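Local coordinates for Alr3699 protein (Nostoc sp., PDB 4XSP) that belongs to the GT-B clan of glycosyltransferases, with two domains built on parallel sheets, and holds UDP in its C-terminal half, at residues B[240-245]-B[270-275]; B[92-97]-B[116-121]; B[204-209]-B[234-239]. All coordinates share one frame; numbering follows the deposited sequence.

Contact 1: residues B[240-245]-B[270-275]; sequences VGDALF and LGFRAD. With UDP (uridine-5'-diphosphate), chain D.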
loop_
_atom_site.group_PDB
_atom_site.type_symbol
_atom_site.label_atom_id
_atom_site.label_comp_id
_atom_site.label_asym_id
_atom_site.label_seq_id
_atom_site.Cartn_x
_atom_site.Cartn_y
_atom_site.Cartn_z
ATOM N N VAL B 240 5.262 -28.910 -28.799
ATOM C CA VAL B 240 3.916 -28.459 -28.563
ATOM C C VAL B 240 3.988 -27.267 -27.631
ATOM O O VAL B 240 4.625 -27.342 -26.571
ATOM C CB VAL B 240 3.087 -29.563 -27.941
ATOM C CG1 VAL B 240 1.676 -29.072 -27.698
ATOM C CG2 VAL B 240 3.102 -30.789 -28.864
ATOM N N GLY B 241 3.329 -26.183 -28.036
ATOM C CA GLY B 241 3.413 -24.904 -27.340
ATOM C C GLY B 241 3.618 -23.770 -28.333
ATOM O O GLY B 241 4.162 -23.968 -29.423
ATOM N N ASP B 242 3.166 -22.583 -27.961
ATOM C CA ASP B 242 3.376 -21.389 -28.789
ATOM C C ASP B 242 4.518 -20.557 -28.224
ATOM O O ASP B 242 5.044 -20.835 -27.139
ATOM C CB ASP B 242 2.081 -20.566 -28.954
ATOM C CG ASP B 242 1.470 -20.149 -27.632
ATOM O OD1 ASP B 242 2.114 -20.358 -26.582
ATOM O OD2 ASP B 242 0.341 -19.609 -27.651
ATOM N N ALA B 243 4.928 -19.561 -28.990
ATOM C CA ALA B 243 6.073 -18.736 -28.635
ATOM C C ALA B 243 5.644 -17.620 -27.692
ATOM O O ALA B 243 4.631 -16.929 -27.914
ATOM C CB ALA B 243 6.723 -18.169 -29.889
ATOM N N LEU B 244 6.418 -17.456 -26.629
ATOM C CA LEU B 244 6.165 -16.416 -25.653
ATOM C C LEU B 244 6.510 -15.054 -26.258
ATOM O O LEU B 244 7.450 -14.953 -27.063
ATOM C CB LEU B 244 7.010 -16.689 -24.406
ATOM C CG LEU B 244 6.794 -15.814 -23.175
ATOM C CD1 LEU B 244 5.316 -15.687 -22.839
ATOM C CD2 LEU B 244 7.579 -16.407 -22.016
ATOM N N PHE B 245 5.729 -14.029 -25.891
ATOM C CA PHE B 245 5.981 -12.639 -26.314
ATOM C C PHE B 245 7.412 -12.246 -25.938
ATOM O O PHE B 245 7.761 -12.192 -24.756
ATOM C CB PHE B 245 4.942 -11.665 -25.695
ATOM C CG PHE B 245 5.298 -10.183 -25.827
ATOM C CD1 PHE B 245 5.072 -9.483 -27.022
ATOM C CD2 PHE B 245 5.830 -9.478 -24.739
ATOM C CE1 PHE B 245 5.395 -8.133 -27.125
ATOM C CE2 PHE B 245 6.146 -8.127 -24.846
ATOM C CZ PHE B 245 5.930 -7.458 -26.040
ATOM N N LEU B 270 3.768 -27.826 -33.436
ATOM C CA LEU B 270 2.313 -27.881 -33.487
ATOM C C LEU B 270 1.692 -26.588 -33.019
ATOM O O LEU B 270 0.486 -26.358 -33.207
ATOM C CB LEU B 270 1.811 -29.062 -32.662
ATOM C CG LEU B 270 2.046 -30.447 -33.280
ATOM C CD1 LEU B 270 1.298 -31.508 -32.491
ATOM C CD2 LEU B 270 1.596 -30.490 -34.719
ATOM N N GLY B 271 2.493 -25.733 -32.399
ATOM C CA GLY B 271 1.940 -24.524 -31.784
ATOM C C GLY B 271 1.103 -24.904 -30.575
ATOM O O GLY B 271 1.146 -26.040 -30.114
ATOM N N PHE B 272 0.319 -23.965 -30.075
ATOM C CA PHE B 272 -0.436 -24.216 -28.875
ATOM C C PHE B 272 -1.476 -25.266 -29.118
ATOM O O PHE B 272 -2.153 -25.256 -30.150
ATOM C CB PHE B 272 -1.138 -22.972 -28.357
ATOM C CG PHE B 272 -1.846 -23.198 -27.050
ATOM C CD1 PHE B 272 -1.157 -23.063 -25.839
ATOM C CD2 PHE B 272 -3.178 -23.604 -27.026
ATOM C CE1 PHE B 272 -1.795 -23.287 -24.638
ATOM C CE2 PHE B 272 -3.821 -23.839 -25.820
ATOM C CZ PHE B 272 -3.126 -23.678 -24.628
ATOM N N ARG B 273 -1.597 -26.164 -28.142
ATOM C CA ARG B 273 -2.561 -27.250 -28.179
ATOM C C ARG B 273 -3.241 -27.400 -26.817
ATOM O O ARG B 273 -2.590 -27.281 -25.774
ATOM C CB ARG B 273 -1.828 -28.527 -28.561
ATOM C CG ARG B 273 -1.560 -28.651 -30.061
ATOM C CD ARG B 273 -2.844 -29.013 -30.779
ATOM N NE ARG B 273 -2.606 -29.512 -32.103
ATOM C CZ ARG B 273 -2.922 -30.718 -32.556
ATOM N NH1 ARG B 273 -3.525 -31.622 -31.795
ATOM N NH2 ARG B 273 -2.628 -31.005 -33.813
ATOM N N ALA B 274 -4.547 -27.635 -26.838
ATOM C CA ALA B 274 -5.328 -27.899 -25.629
ATOM C C ALA B 274 -5.489 -29.402 -25.411
ATOM O O ALA B 274 -5.809 -29.835 -24.315
ATOM C CB ALA B 274 -6.692 -27.237 -25.715
ATOM N N ASP B 275 -5.241 -30.193 -26.449
ATOM C CA ASP B 275 -5.433 -31.636 -26.380
ATOM C C ASP B 275 -4.118 -32.341 -25.997
ATOM O O ASP B 275 -3.706 -33.296 -26.634
ATOM C CB ASP B 275 -6.051 -32.167 -27.698
ATOM C CG ASP B 275 -5.143 -31.915 -28.938
ATOM O OD1 ASP B 275 -4.357 -30.959 -28.906
ATOM O OD2 ASP B 275 -5.186 -32.703 -29.921
HETATM N N1 UDP D . 0.334 -26.540 -22.051
HETATM C C2 UDP D . -0.789 -26.471 -22.897
HETATM N N3 UDP D . -0.632 -26.367 -24.230
HETATM C C4 UDP D . 0.603 -26.288 -24.780
HETATM C C5 UDP D . 1.741 -26.328 -23.964
HETATM C C6 UDP D . 1.570 -26.462 -22.583
HETATM O O2 UDP D . -1.953 -26.525 -22.448
HETATM O O4 UDP D . 0.702 -26.179 -26.021
HETATM C "C1'" UDP D . 0.161 -26.682 -20.593
HETATM C "C2'" UDP D . 0.727 -27.983 -20.005
HETATM O "O2'" UDP D . -0.159 -29.105 -20.198
HETATM C "C3'" UDP D . 0.910 -27.616 -18.541
HETATM C "C4'" UDP D . 1.255 -26.122 -18.603
HETATM O "O4'" UDP D . 0.823 -25.658 -19.850
HETATM O "O3'" UDP D . -0.322 -27.858 -17.827
HETATM C "C5'" UDP D . 2.750 -25.849 -18.567
HETATM O "O5'" UDP D . 3.135 -26.102 -17.229
HETATM P PA UDP D . 4.648 -26.364 -16.774
HETATM O O1A UDP D . 5.097 -27.669 -17.420
HETATM O O2A UDP D . 4.604 -26.396 -15.266
HETATM O O3A UDP D . 5.464 -25.097 -17.408
HETATM P PB UDP D . 5.819 -23.667 -16.680
HETATM O O1B UDP D . 6.916 -23.112 -17.531
HETATM O O2B UDP D . 6.309 -24.061 -15.302
HETATM O O3B UDP D . 4.524 -22.902 -16.731
HETATM O O HOH W 1 4.957 -25.502 -31.462
#

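Contact 2: residues B[92-97]-B[116-121]; sequences QTAHEY and FIARRP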
loop_
_atom_site.group_PDB
_atom_site.type_symbol
_atom_site.label_atom_id
_atom_site.label_comp_id
_atom_site.label_asym_id
_atom_site.label_seq_id
_atom_site.Cartn_x
_atom_site.Cartn_y
_atom_site.Cartn_z
ATOM N N GLN B 92 -11.066 -3.165 -0.796
ATOM C CA GLN B 92 -12.515 -3.059 -0.615
ATOM C C GLN B 92 -13.217 -4.365 -0.957
ATOM O O GLN B 92 -14.202 -4.715 -0.326
ATOM C CB GLN B 92 -13.125 -1.931 -1.465
ATOM C CG GLN B 92 -14.571 -1.624 -1.055
ATOM C CD GLN B 92 -15.461 -1.227 -2.213
ATOM O OE1 GLN B 92 -14.979 -0.932 -3.306
ATOM N NE2 GLN B 92 -16.776 -1.199 -1.977
ATOM N N THR B 93 -12.719 -5.067 -1.971
ATOM C CA THR B 93 -13.218 -6.416 -2.304
ATOM C C THR B 93 -12.931 -7.373 -1.169
ATOM O O THR B 93 -13.794 -8.129 -0.742
ATOM C CB THR B 93 -12.527 -6.946 -3.568
ATOM O OG1 THR B 93 -12.779 -6.058 -4.651
ATOM C CG2 THR B 93 -13.067 -8.321 -3.958
ATOM N N ALA B 94 -11.715 -7.300 -0.638
ATOM C CA ALA B 94 -11.334 -8.189 0.460
ATOM C C ALA B 94 -12.293 -8.130 1.655
ATOM O O ALA B 94 -12.437 -9.132 2.371
ATOM C CB ALA B 94 -9.910 -7.910 0.887
ATOM N N HIS B 95 -12.970 -6.987 1.856
ATOM C CA HIS B 95 -13.932 -6.844 2.971
ATOM C C HIS B 95 -15.041 -7.901 3.013
ATOM O O HIS B 95 -15.402 -8.386 4.079
ATOM C CB HIS B 95 -14.587 -5.448 2.989
ATOM C CG HIS B 95 -15.655 -5.298 4.034
ATOM N ND1 HIS B 95 -15.388 -5.366 5.390
ATOM C CD2 HIS B 95 -16.993 -5.100 3.921
ATOM C CE1 HIS B 95 -16.518 -5.221 6.065
ATOM N NE2 HIS B 95 -17.505 -5.054 5.198
ATOM N N GLU B 96 -15.591 -8.249 1.861
ATOM C CA GLU B 96 -16.634 -9.278 1.810
ATOM C C GLU B 96 -16.082 -10.690 1.628
ATOM O O GLU B 96 -16.837 -11.610 1.415
ATOM C CB GLU B 96 -17.591 -8.974 0.678
ATOM C CG GLU B 96 -16.891 -8.768 -0.652
ATOM C CD GLU B 96 -17.444 -7.587 -1.400
ATOM O OE1 GLU B 96 -18.266 -6.870 -0.795
ATOM O OE2 GLU B 96 -17.065 -7.394 -2.581
ATOM N N TYR B 97 -14.764 -10.861 1.709
ATOM C CA TYR B 97 -14.174 -12.186 1.636
ATOM C C TYR B 97 -13.543 -12.511 2.976
ATOM O O TYR B 97 -13.419 -11.616 3.814
ATOM C CB TYR B 97 -13.214 -12.259 0.443
ATOM C CG TYR B 97 -14.021 -12.295 -0.831
ATOM C CD1 TYR B 97 -14.427 -11.127 -1.440
ATOM C CD2 TYR B 97 -14.464 -13.495 -1.357
ATOM C CE1 TYR B 97 -15.216 -11.145 -2.572
ATOM C CE2 TYR B 97 -15.255 -13.542 -2.488
ATOM C CZ TYR B 97 -15.646 -12.358 -3.087
ATOM O OH TYR B 97 -16.418 -12.389 -4.222
ATOM N N PHE B 116 -3.435 -6.500 5.575
ATOM C CA PHE B 116 -3.345 -5.686 6.759
ATOM C C PHE B 116 -4.401 -4.595 6.810
ATOM O O PHE B 116 -5.037 -4.450 7.810
ATOM C CB PHE B 116 -1.925 -5.329 7.235
ATOM C CG PHE B 116 -1.107 -4.513 6.292
ATOM C CD1 PHE B 116 -1.341 -3.159 6.135
ATOM C CD2 PHE B 116 -0.024 -5.065 5.647
ATOM C CE1 PHE B 116 -0.548 -2.396 5.313
ATOM C CE2 PHE B 116 0.767 -4.304 4.818
ATOM C CZ PHE B 116 0.507 -2.968 4.652
ATOM N N ILE B 117 -4.654 -3.912 5.713
ATOM C CA ILE B 117 -5.712 -2.919 5.687
ATOM C C ILE B 117 -7.138 -3.430 5.823
ATOM O O ILE B 117 -7.863 -2.935 6.633
ATOM C CB ILE B 117 -5.597 -2.078 4.434
ATOM C CG1 ILE B 117 -4.191 -1.564 4.335
ATOM C CG2 ILE B 117 -6.640 -0.990 4.429
ATOM C CD1 ILE B 117 -4.025 -0.338 3.490
ATOM N N ALA B 118 -7.502 -4.470 5.078
ATOM C CA ALA B 118 -8.837 -5.033 5.168
ATOM C C ALA B 118 -9.018 -5.979 6.332
ATOM O O ALA B 118 -10.114 -6.447 6.568
ATOM C CB ALA B 118 -9.193 -5.744 3.869
ATOM N N ARG B 119 -7.936 -6.289 7.039
ATOM C CA ARG B 119 -7.948 -7.206 8.200
ATOM C C ARG B 119 -8.451 -8.599 7.855
ATOM O O ARG B 119 -9.384 -9.130 8.465
ATOM C CB ARG B 119 -8.710 -6.607 9.398
ATOM C CG ARG B 119 -8.316 -5.155 9.676
ATOM C CD ARG B 119 -8.501 -4.768 11.133
ATOM N NE ARG B 119 -7.216 -4.767 11.836
ATOM C CZ ARG B 119 -7.036 -5.045 13.127
ATOM N NH1 ARG B 119 -8.061 -5.353 13.918
ATOM N NH2 ARG B 119 -5.803 -5.008 13.631
ATOM N N ARG B 120 -7.800 -9.197 6.867
ATOM C CA ARG B 120 -8.105 -10.560 6.485
ATOM C C ARG B 120 -6.818 -11.362 6.414
ATOM O O ARG B 120 -5.779 -10.841 6.018
ATOM C CB ARG B 120 -8.828 -10.586 5.128
ATOM C CG ARG B 120 -10.108 -9.758 5.071
ATOM C CD ARG B 120 -11.221 -10.506 5.764
ATOM N NE ARG B 120 -12.509 -9.806 5.725
ATOM C CZ ARG B 120 -12.875 -8.832 6.562
ATOM N NH1 ARG B 120 -12.049 -8.382 7.509
ATOM N NH2 ARG B 120 -14.075 -8.302 6.448
ATOM N N PRO B 121 -6.879 -12.644 6.777
ATOM C CA PRO B 121 -5.693 -13.512 6.709
ATOM C C PRO B 121 -5.257 -13.706 5.274
ATOM O O PRO B 121 -6.093 -13.634 4.357
ATOM C CB PRO B 121 -6.169 -14.839 7.282
ATOM C CG PRO B 121 -7.589 -14.630 7.761
ATOM C CD PRO B 121 -8.101 -13.368 7.165
#

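Contact 3: residues B[204-209]-B[234-239]; sequences ANNFVV and QVTAIL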
loop_
_atom_site.group_PDB
_atom_site.type_symbol
_atom_site.label_atom_id
_atom_site.label_comp_id
_atom_site.label_asym_id
_atom_site.label_seq_id
_atom_site.Cartn_x
_atom_site.Cartn_y
_atom_site.Cartn_z
ATOM N N ALA B 204 3.683 -42.613 -37.453
ATOM C CA ALA B 204 3.217 -43.938 -36.994
ATOM C C ALA B 204 4.364 -44.909 -36.888
ATOM O O ALA B 204 4.350 -45.787 -36.028
ATOM C CB ALA B 204 2.122 -44.507 -37.884
ATOM N N ASN B 205 5.367 -44.728 -37.741
ATOM C CA ASN B 205 6.533 -45.597 -37.780
ATOM C C ASN B 205 7.738 -44.926 -37.194
ATOM O O ASN B 205 8.841 -45.340 -37.461
ATOM C CB ASN B 205 6.846 -46.017 -39.234
ATOM C CG ASN B 205 5.649 -46.653 -39.931
ATOM O OD1 ASN B 205 4.907 -45.983 -40.638
ATOM N ND2 ASN B 205 5.442 -47.933 -39.710
ATOM N N ASN B 206 7.539 -43.895 -36.384
ATOM C CA ASN B 206 8.646 -43.185 -35.766
ATOM C C ASN B 206 8.746 -43.435 -34.281
ATOM O O ASN B 206 7.769 -43.832 -33.644
ATOM C CB ASN B 206 8.491 -41.693 -35.995
ATOM C CG ASN B 206 8.684 -41.320 -37.448
ATOM O OD1 ASN B 206 7.728 -41.000 -38.158
ATOM N ND2 ASN B 206 9.915 -41.402 -37.902
ATOM N N PHE B 207 9.925 -43.177 -33.730
ATOM C CA PHE B 207 10.032 -43.029 -32.299
ATOM C C PHE B 207 9.866 -41.543 -31.946
ATOM O O PHE B 207 10.795 -40.762 -32.122
ATOM C CB PHE B 207 11.363 -43.557 -31.768
ATOM C CG PHE B 207 11.394 -43.646 -30.275
ATOM C CD1 PHE B 207 11.707 -42.529 -29.507
ATOM C CD2 PHE B 207 11.063 -44.836 -29.630
ATOM C CE1 PHE B 207 11.716 -42.603 -28.131
ATOM C CE2 PHE B 207 11.081 -44.921 -28.244
ATOM C CZ PHE B 207 11.396 -43.808 -27.495
ATOM N N VAL B 208 8.693 -41.179 -31.424
ATOM C CA VAL B 208 8.340 -39.780 -31.179
ATOM C C VAL B 208 8.707 -39.342 -29.774
ATOM O O VAL B 208 8.280 -39.928 -28.763
ATOM C CB VAL B 208 6.826 -39.563 -31.367
ATOM C CG1 VAL B 208 6.434 -38.118 -31.171
ATOM C CG2 VAL B 208 6.388 -40.053 -32.739
ATOM N N VAL B 209 9.496 -38.293 -29.700
ATOM C CA VAL B 209 9.785 -37.654 -28.437
ATOM C C VAL B 209 9.003 -36.348 -28.378
ATOM O O VAL B 209 9.127 -35.508 -29.260
ATOM C CB VAL B 209 11.276 -37.361 -28.308
ATOM C CG1 VAL B 209 11.566 -36.729 -26.961
ATOM C CG2 VAL B 209 12.076 -38.636 -28.510
ATOM N N GLN B 234 14.914 -42.849 -37.116
ATOM C CA GLN B 234 13.467 -43.007 -36.882
ATOM C C GLN B 234 12.928 -42.120 -35.736
ATOM O O GLN B 234 11.732 -42.119 -35.481
ATOM C CB GLN B 234 13.067 -44.477 -36.670
ATOM C CG GLN B 234 13.337 -45.073 -35.300
ATOM C CD GLN B 234 14.757 -45.554 -35.162
ATOM O OE1 GLN B 234 15.610 -45.229 -35.987
ATOM N NE2 GLN B 234 15.027 -46.329 -34.111
ATOM N N VAL B 235 13.818 -41.383 -35.068
ATOM C CA VAL B 235 13.442 -40.540 -33.960
ATOM C C VAL B 235 12.992 -39.201 -34.527
ATOM O O VAL B 235 13.682 -38.573 -35.359
ATOM C CB VAL B 235 14.606 -40.362 -32.956
ATOM C CG1 VAL B 235 14.173 -39.520 -31.776
ATOM C CG2 VAL B 235 15.117 -41.715 -32.468
ATOM N N THR B 236 11.808 -38.789 -34.105
ATOM C CA THR B 236 11.264 -37.491 -34.448
ATOM C C THR B 236 10.759 -36.822 -33.197
ATOM O O THR B 236 10.556 -37.467 -32.152
ATOM C CB THR B 236 10.098 -37.598 -35.437
ATOM O OG1 THR B 236 9.018 -38.333 -34.839
ATOM C CG2 THR B 236 10.536 -38.257 -36.724
ATOM N N ALA B 237 10.539 -35.524 -33.320
ATOM C CA ALA B 237 10.183 -34.678 -32.203
ATOM C C ALA B 237 8.977 -33.830 -32.535
ATOM O O ALA B 237 8.792 -33.395 -33.665
ATOM C CB ALA B 237 11.338 -33.788 -31.796
ATOM N N ILE B 238 8.145 -33.617 -31.527
ATOM C CA ILE B 238 7.028 -32.731 -31.642
ATOM C C ILE B 238 7.184 -31.699 -30.557
ATOM O O ILE B 238 7.387 -32.054 -29.384
ATOM C CB ILE B 238 5.723 -33.501 -31.513
ATOM C CG1 ILE B 238 5.695 -34.549 -32.625
ATOM C CG2 ILE B 238 4.550 -32.548 -31.668
ATOM C CD1 ILE B 238 4.513 -35.473 -32.574
ATOM N N LEU B 239 7.150 -30.424 -30.974
ATOM C CA LEU B 239 7.233 -29.288 -30.069
ATOM C C LEU B 239 5.844 -28.759 -29.981
ATOM O O LEU B 239 5.285 -28.276 -30.980
ATOM C CB LEU B 239 8.163 -28.193 -30.591
ATOM C CG LEU B 239 9.569 -28.702 -30.913
ATOM C CD1 LEU B 239 10.524 -27.548 -31.218
ATOM C CD2 LEU B 239 10.106 -29.570 -29.781
#

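Contact 1: residues B[240-245]-B[270-275]
Val240 and Arg273 cross at about a right angle, the valine CG1 set against the root of the arginine, 3.6 Å from Arg273 CB. With CG1 anti to its own backbone N, the same methyl also faces the base of UDP, 3.5 Å from UDP O4, while CG2 turns to Leu270, 4.1 Å from its CD1. The Arg273 chain then bends away at its second torsion; its NH1 forms a salt bridge to Asp275, and Leu270 CD1 lies over one face of the guanidinium, toward its rim. On the opposite flank of Gly241, Asp242 and Phe272 run side by side in the same direction, carboxylate and ring planes 43° apart, with Asp242 OD2 3.7 Å from Phe272 CB. Phe272 CG stands anti to the backbone N (chi1 -176°), which brings one ring face under the uracil: UDP N3 lies over it, 3.3 Å from Phe272 CE1. Between these side chains the backbones come close at two glycines. Gly241 N donates to Gly271 O (3.0 Å), and a water bridges Gly241 O and Gly271 N. Gly271 turns the chain with a positive phi, and with no side chain on either glycine the two backbones lie close. Beyond them the backbone N and O of Arg273 face the edge of the base: N donates to UDP O4 (3.1 Å) and O accepts from UDP N3 (2.7 Å), a matched pair that reads the imide edge of uracil. Glu302 and the backbone N atoms of Arg298 and Val299 also bond UDP. Loops at the C-terminal ends of two neighbouring parallel strands, closing on a nucleotide, are characteristic of the C-terminal Rossmann-like domain of GT-B proteins.

Contact 2: residues B[92-97]-B[116-121]
The guanidinium of Arg120 meets the 92-97 segment through its edge, where His95 O and Tyr97 O both lie near its plane; Ala94 O approaches obliquely. The His95 ring stands beside it with the two planes 45° apart and ND1 3.4 Å from Arg120 NH2. Across the same segment the Tyr97 ring leads away from Arg120, with Thr93 O at its edge and Lys8 in a cation-pi contact. Each nitrogen of the guanidinium finds a carbonyl. NH2 donates to His95 O over 2.7 Å, in the carbonyl plane and on a lone pair, although the oxygen is tilted from the guanidinium plane. NE donates to Tyr97 O at 2.8 Å, nearly along the C=O axis. NH1 turns back to Arg119 O at 2.9 Å, from above that carbonyl plane; together the three bonds fix the rotation of the group. A bend at the second torsion (chi2 -77°) brings the guanidinium over to the turn carbonyls. Alongside, Ala94 CB and Ala118 CB touch methyl to methyl at 3.8 Å, where the helix ends meet. His95 O and Tyr97 O, the two carbonyls Arg120 holds across the contact, belong to a type I turn from Ala94 to Tyr97, closed by Tyr97 N bonding Ala94 O at 3.0 Å. Phe116, at the start of the segment 116-121, meets Phe116 and Phe150 of the second subunit. The arrangement joins the C-terminal ends of helices 85-94 and 105-118, which precede and follow strand 99-102 in the Rossmann-like N-terminal domain of a GT-B protein.

Contact 3: residues B[204-209]-B[234-239]
Two adjacent parallel strands of a beta-alpha-beta unit meet here, Phe207 opposite Val235, Val208 opposite Thr236 and Val209 opposite Ala237; helix 221-228 makes the crossover between them. The short segments are turned 33° from parallel. Thr236 is bonded through both its backbone groups: its N donates to Phe207 O (3.0 Å), and its O accepts from Val209 N (2.8 Å). Ile238 N then bonds Val209 O at 3.1 Å and carries the ladder on. At the start of the ladder Gln234 O takes two donors from opposite faces of its carbonyl plane, Phe207 N at 2.7 Å and Asn206 ND2 at 3.1 Å. Gln234 O lies in the amide plane of Asn206, and this bond holds the side chain across the end of the pair, at about a right angle to Thr236, with ND2 3.4 Å from Thr236 CG2. Thr236 OG1 sits between its own backbone N and carbonyl carbon (chi1 63°), turned to Asn206 CB and a methyl of Val208; it is buried with no hydrogen-bonding partner in the model. Beside it Val208 CG1 packs on Ile238 CD1 at 3.6 Å. On the other face of the sheet Val209 CG2 and Val235 CG1 touch at 4.0 Å. That face is covered by Leu224 and Leu228 of helix 221-228 and by Ile347 of helix 336-348; Val203 and Cys283 lie against the Val208 and Thr236 side. Strand 207-212 continues the sheet to strand 285-288, and strand 235-240 to the outermost strand, 267-271.

How the contacts relate
Along the chain contact 2 comes first, then contact 3, then contact 1. Contacts 3 and 1 belong to one parallel sheet: contact 3 pairs strands 207-212 and 235-240 near their starts, and contact 1 follows where strands 235-240 and 267-271 run out beside UDP. Their centres are about 18 Å apart, and they touch directly, Leu270 N lying 2.9 Å from Leu239 O in a probable hydrogen bond. Contact 2 lies in the N-terminal domain, against the seven-stranded sheet, its centre about 38 Å from that of contact 1 and about 52 Å from that of contact 3. Nucleotide binding and the contact next to the second subunit thus fall in different halves of the chain.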